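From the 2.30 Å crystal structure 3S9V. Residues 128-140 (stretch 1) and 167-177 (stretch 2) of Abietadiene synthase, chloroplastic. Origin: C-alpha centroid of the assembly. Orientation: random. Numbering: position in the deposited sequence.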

# COMPACT_ATOMS: atom_id res chain seq x y z
N GLY A 128 -27.19 12.33 32.07
CA GLY A 128 -26.08 12.86 31.29
C GLY A 128 -25.24 13.77 32.15
O GLY A 128 -24.01 13.72 32.11
N ILE A 129 -25.90 14.61 32.94
CA ILE A 129 -25.21 15.54 33.82
C ILE A 129 -24.31 14.77 34.78
O ILE A 129 -23.15 15.14 34.98
CB ILE A 129 -26.20 16.41 34.63
CG1 ILE A 129 -26.80 17.48 33.73
CG2 ILE A 129 -25.50 17.06 35.82
CD1 ILE A 129 -27.75 18.42 34.44
N GLU A 130 -24.85 13.71 35.36
CA GLU A 130 -24.10 12.89 36.30
C GLU A 130 -22.90 12.25 35.62
O GLU A 130 -21.81 12.23 36.19
CB GLU A 130 -25.01 11.82 36.91
CG GLU A 130 -26.30 12.41 37.46
CD GLU A 130 -27.18 11.39 38.16
OE1 GLU A 130 -27.17 10.21 37.76
OE2 GLU A 130 -27.88 11.79 39.11
N PHE A 131 -23.10 11.72 34.42
CA PHE A 131 -21.97 11.11 33.72
C PHE A 131 -20.91 12.16 33.46
O PHE A 131 -19.74 11.96 33.74
CB PHE A 131 -22.38 10.52 32.37
CG PHE A 131 -21.19 10.11 31.54
CD1 PHE A 131 -20.57 8.89 31.76
CD2 PHE A 131 -20.65 10.98 30.60
CE1 PHE A 131 -19.42 8.55 31.06
CE2 PHE A 131 -19.50 10.65 29.91
CZ PHE A 131 -18.88 9.43 30.13
N PHE A 132 -21.34 13.29 32.91
CA PHE A 132 -20.41 14.37 32.60
C PHE A 132 -19.60 14.79 33.82
O PHE A 132 -18.40 15.02 33.73
CB PHE A 132 -21.16 15.58 32.03
CG PHE A 132 -20.28 16.77 31.74
CD1 PHE A 132 -19.86 17.61 32.77
CD2 PHE A 132 -19.87 17.05 30.44
CE1 PHE A 132 -19.04 18.70 32.50
CE2 PHE A 132 -19.06 18.14 30.17
CZ PHE A 132 -18.64 18.97 31.20
N ARG A 133 -20.27 14.87 34.97
CA ARG A 133 -19.60 15.26 36.21
C ARG A 133 -18.59 14.20 36.67
O ARG A 133 -17.48 14.53 37.09
CB ARG A 133 -20.62 15.53 37.32
CG ARG A 133 -20.01 15.69 38.71
CD ARG A 133 -20.95 16.40 39.67
NE ARG A 133 -22.28 15.80 39.68
CZ ARG A 133 -23.38 16.40 39.23
NH1 ARG A 133 -23.31 17.63 38.74
NH2 ARG A 133 -24.54 15.76 39.27
N THR A 134 -18.97 12.93 36.58
CA THR A 134 -18.06 11.88 37.00
C THR A 134 -16.87 11.78 36.05
O THR A 134 -15.73 11.64 36.48
CB THR A 134 -18.76 10.51 37.05
OG1 THR A 134 -19.93 10.60 37.87
CG2 THR A 134 -17.81 9.47 37.64
N GLN A 135 -17.15 11.86 34.76
CA GLN A 135 -16.10 11.78 33.76
C GLN A 135 -15.22 13.03 33.74
O GLN A 135 -14.02 12.94 33.47
CB GLN A 135 -16.72 11.56 32.37
CG GLN A 135 -15.69 11.39 31.28
CD GLN A 135 -14.80 10.19 31.53
OE1 GLN A 135 -15.27 9.05 31.51
NE2 GLN A 135 -13.52 10.45 31.77
N ALA A 136 -15.80 14.19 34.02
CA ALA A 136 -15.03 15.43 34.01
C ALA A 136 -13.91 15.41 35.05
O ALA A 136 -12.85 15.99 34.83
CB ALA A 136 -15.95 16.63 34.24
N GLY A 137 -14.15 14.73 36.16
CA GLY A 137 -13.15 14.65 37.21
C GLY A 137 -12.07 13.60 37.03
O GLY A 137 -11.19 13.46 37.88
N LYS A 138 -12.11 12.85 35.92
CA LYS A 138 -11.12 11.81 35.65
C LYS A 138 -10.33 12.08 34.37
O LYS A 138 -9.59 11.21 33.90
CB LYS A 138 -11.80 10.44 35.54
CG LYS A 138 -12.54 10.00 36.79
CD LYS A 138 -13.04 8.56 36.66
CE LYS A 138 -14.03 8.40 35.52
NZ LYS A 138 -14.65 7.04 35.50
N MET A 139 -10.49 13.27 33.81
CA MET A 139 -9.82 13.64 32.57
C MET A 139 -8.30 13.66 32.65
O MET A 139 -7.62 13.68 31.62
CB MET A 139 -10.33 15.00 32.09
CG MET A 139 -11.79 14.98 31.65
SD MET A 139 -12.16 13.60 30.52
CE MET A 139 -11.33 14.13 29.06
N GLU A 140 -7.75 13.63 33.86
CA GLU A 140 -6.31 13.65 34.02
C GLU A 140 -5.66 12.29 33.78
O GLU A 140 -4.43 12.20 33.70
CB GLU A 140 -5.94 14.16 35.42
CG GLU A 140 -6.44 15.58 35.70
CD GLU A 140 -5.97 16.12 37.04
OE1 GLU A 140 -6.24 15.48 38.08
OE2 GLU A 140 -5.33 17.20 37.05
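Stretch 2 (167-177) LDLPYDLPFLK

The contact is a mainly apolar packing of an irregular segment along one side of a helix and the loop that follows it, with a long salt bridge at one end and no clear hydrogen bond across it; together the two stretches bury 599 Å². Direction follows from the backbone register: R133 CA is 6.4 Å from P170 CA, G137 CA is 7.2 Å from L173 CA, and M139 CA is 7.2 Å from F175 CA, so both chains advance the same way.

Stretch 2 starts without regular structure. L169 is extended (phi/psi -124/153), a type I turn runs from P170 to L173, closed by L173 N to P170 O at 2.8 Å, and L173 then occupies the N-cap position, just before the helix that begins at P174. Y171 and D172, within the turn, make no contact with stretch 1.

F132 is the hub of the helical part. Its chi1 of 177° (t) accompanies a CA-to-CB bond directed toward stretch 2, and three residues surround its ring. L169 CD1 lies over one face, 4.2 Å from the F132 ring centroid and 24° off the normal, while L169 CD2 approaches F132 CD1 to 3.4 Å. P170 CD sits at the ring edge, 4.1 Å from F132 CE1, and L176 CD1 is 3.8 Å from F132 CE1.

One turn later, A136 CB meets L173 CD1 at 3.8 Å and L176 CD1 at 3.9 Å, so both leucines pack against the same methyl group. Beyond the helix, M139 covers one face of F175: M139 CB is 3.9 Å from the F175 ring centroid and only 9° off the normal, indicating a CH-pi contact.

At the opening end, I129 CG2 lies 3.7 Å from D168 O. R133 combines both chemistries, with R133 CG 3.7 Å from P170 CG and R133 NH1 3.6 Å from D168 OD2 in the salt bridge.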

# COMPACT_ATOMS: atom_id res chain seq x y z
N LEU A 167 -26.78 25.16 33.52
CA LEU A 167 -26.59 23.74 33.79
C LEU A 167 -25.57 23.53 34.92
O LEU A 167 -24.53 24.19 34.96
CB LEU A 167 -26.12 23.03 32.52
CG LEU A 167 -27.11 23.01 31.35
CD1 LEU A 167 -26.50 22.24 30.20
CD2 LEU A 167 -28.42 22.37 31.78
N ASP A 168 -25.88 22.61 35.82
CA ASP A 168 -25.03 22.32 36.97
C ASP A 168 -23.82 21.45 36.63
O ASP A 168 -23.87 20.23 36.75
CB ASP A 168 -25.86 21.67 38.07
CG ASP A 168 -25.08 21.45 39.35
OD1 ASP A 168 -24.29 22.34 39.73
OD2 ASP A 168 -25.26 20.39 39.99
N LEU A 169 -22.74 22.08 36.21
CA LEU A 169 -21.52 21.36 35.85
C LEU A 169 -20.33 21.86 36.66
O LEU A 169 -20.30 23.02 37.10
CB LEU A 169 -21.24 21.51 34.35
CG LEU A 169 -22.32 21.02 33.39
CD1 LEU A 169 -21.90 21.30 31.95
CD2 LEU A 169 -22.55 19.54 33.60
N PRO A 170 -19.33 21.00 36.87
CA PRO A 170 -18.11 21.28 37.62
C PRO A 170 -17.20 22.30 36.94
O PRO A 170 -16.01 22.05 36.78
CB PRO A 170 -17.44 19.92 37.72
CG PRO A 170 -18.57 18.96 37.58
CD PRO A 170 -19.38 19.58 36.50
N TYR A 171 -17.77 23.43 36.54
CA TYR A 171 -17.02 24.48 35.86
C TYR A 171 -15.69 24.83 36.53
O TYR A 171 -14.73 25.19 35.85
CB TYR A 171 -17.85 25.75 35.75
CG TYR A 171 -19.15 25.56 34.99
CD1 TYR A 171 -19.15 25.17 33.65
CD2 TYR A 171 -20.37 25.76 35.62
CE1 TYR A 171 -20.33 24.97 32.97
CE2 TYR A 171 -21.57 25.56 34.94
CZ TYR A 171 -21.54 25.16 33.61
OH TYR A 171 -22.73 24.94 32.95
N ASP A 172 -15.64 24.73 37.85
CA ASP A 172 -14.42 25.07 38.57
C ASP A 172 -13.31 24.04 38.50
O ASP A 172 -12.20 24.29 38.96
CB ASP A 172 -14.73 25.37 40.03
CG ASP A 172 -15.59 26.61 40.18
OD1 ASP A 172 -15.25 27.63 39.55
OD2 ASP A 172 -16.60 26.56 40.92
N LEU A 173 -13.60 22.87 37.93
CA LEU A 173 -12.56 21.85 37.80
C LEU A 173 -11.45 22.44 36.93
O LEU A 173 -11.73 23.05 35.90
CB LEU A 173 -13.11 20.59 37.14
CG LEU A 173 -13.89 19.61 38.01
CD1 LEU A 173 -14.30 18.41 37.16
CD2 LEU A 173 -13.02 19.16 39.17
N PRO A 174 -10.19 22.26 37.34
CA PRO A 174 -9.08 22.80 36.55
C PRO A 174 -9.24 22.50 35.07
O PRO A 174 -9.22 23.41 34.24
CB PRO A 174 -7.87 22.12 37.17
CG PRO A 174 -8.24 22.07 38.61
CD PRO A 174 -9.69 21.59 38.55
N PHE A 175 -9.43 21.22 34.73
CA PHE A 175 -9.60 20.83 33.33
C PHE A 175 -10.60 21.68 32.55
O PHE A 175 -10.29 22.18 31.47
CB PHE A 175 -10.03 19.36 33.23
CG PHE A 175 -10.30 18.92 31.82
CD1 PHE A 175 -9.25 18.73 30.92
CD2 PHE A 175 -11.61 18.72 31.37
CE1 PHE A 175 -9.50 18.35 29.60
CE2 PHE A 175 -11.86 18.35 30.05
CZ PHE A 175 -10.81 18.16 29.17
N LEU A 176 -11.80 21.84 33.10
CA LEU A 176 -12.84 22.60 32.42
C LEU A 176 -12.59 24.10 32.44
O LEU A 176 -12.85 24.79 31.44
CB LEU A 176 -14.20 22.28 33.04
CG LEU A 176 -14.56 20.81 32.83
CD1 LEU A 176 -15.88 20.48 33.51
CD2 LEU A 176 -14.64 20.52 31.34
N LYS A 177 -12.09 24.61 33.55
CA LYS A 177 -11.83 26.04 33.65
C LYS A 177 -10.68 26.44 32.73
O LYS A 177 -10.72 27.47 32.07
CB LYS A 177 -11.49 26.44 35.09
CG LYS A 177 -11.28 27.94 35.24
CD LYS A 177 -10.64 28.33 36.56
CE LYS A 177 -10.32 29.82 36.57
NZ LYS A 177 -9.55 30.23 37.78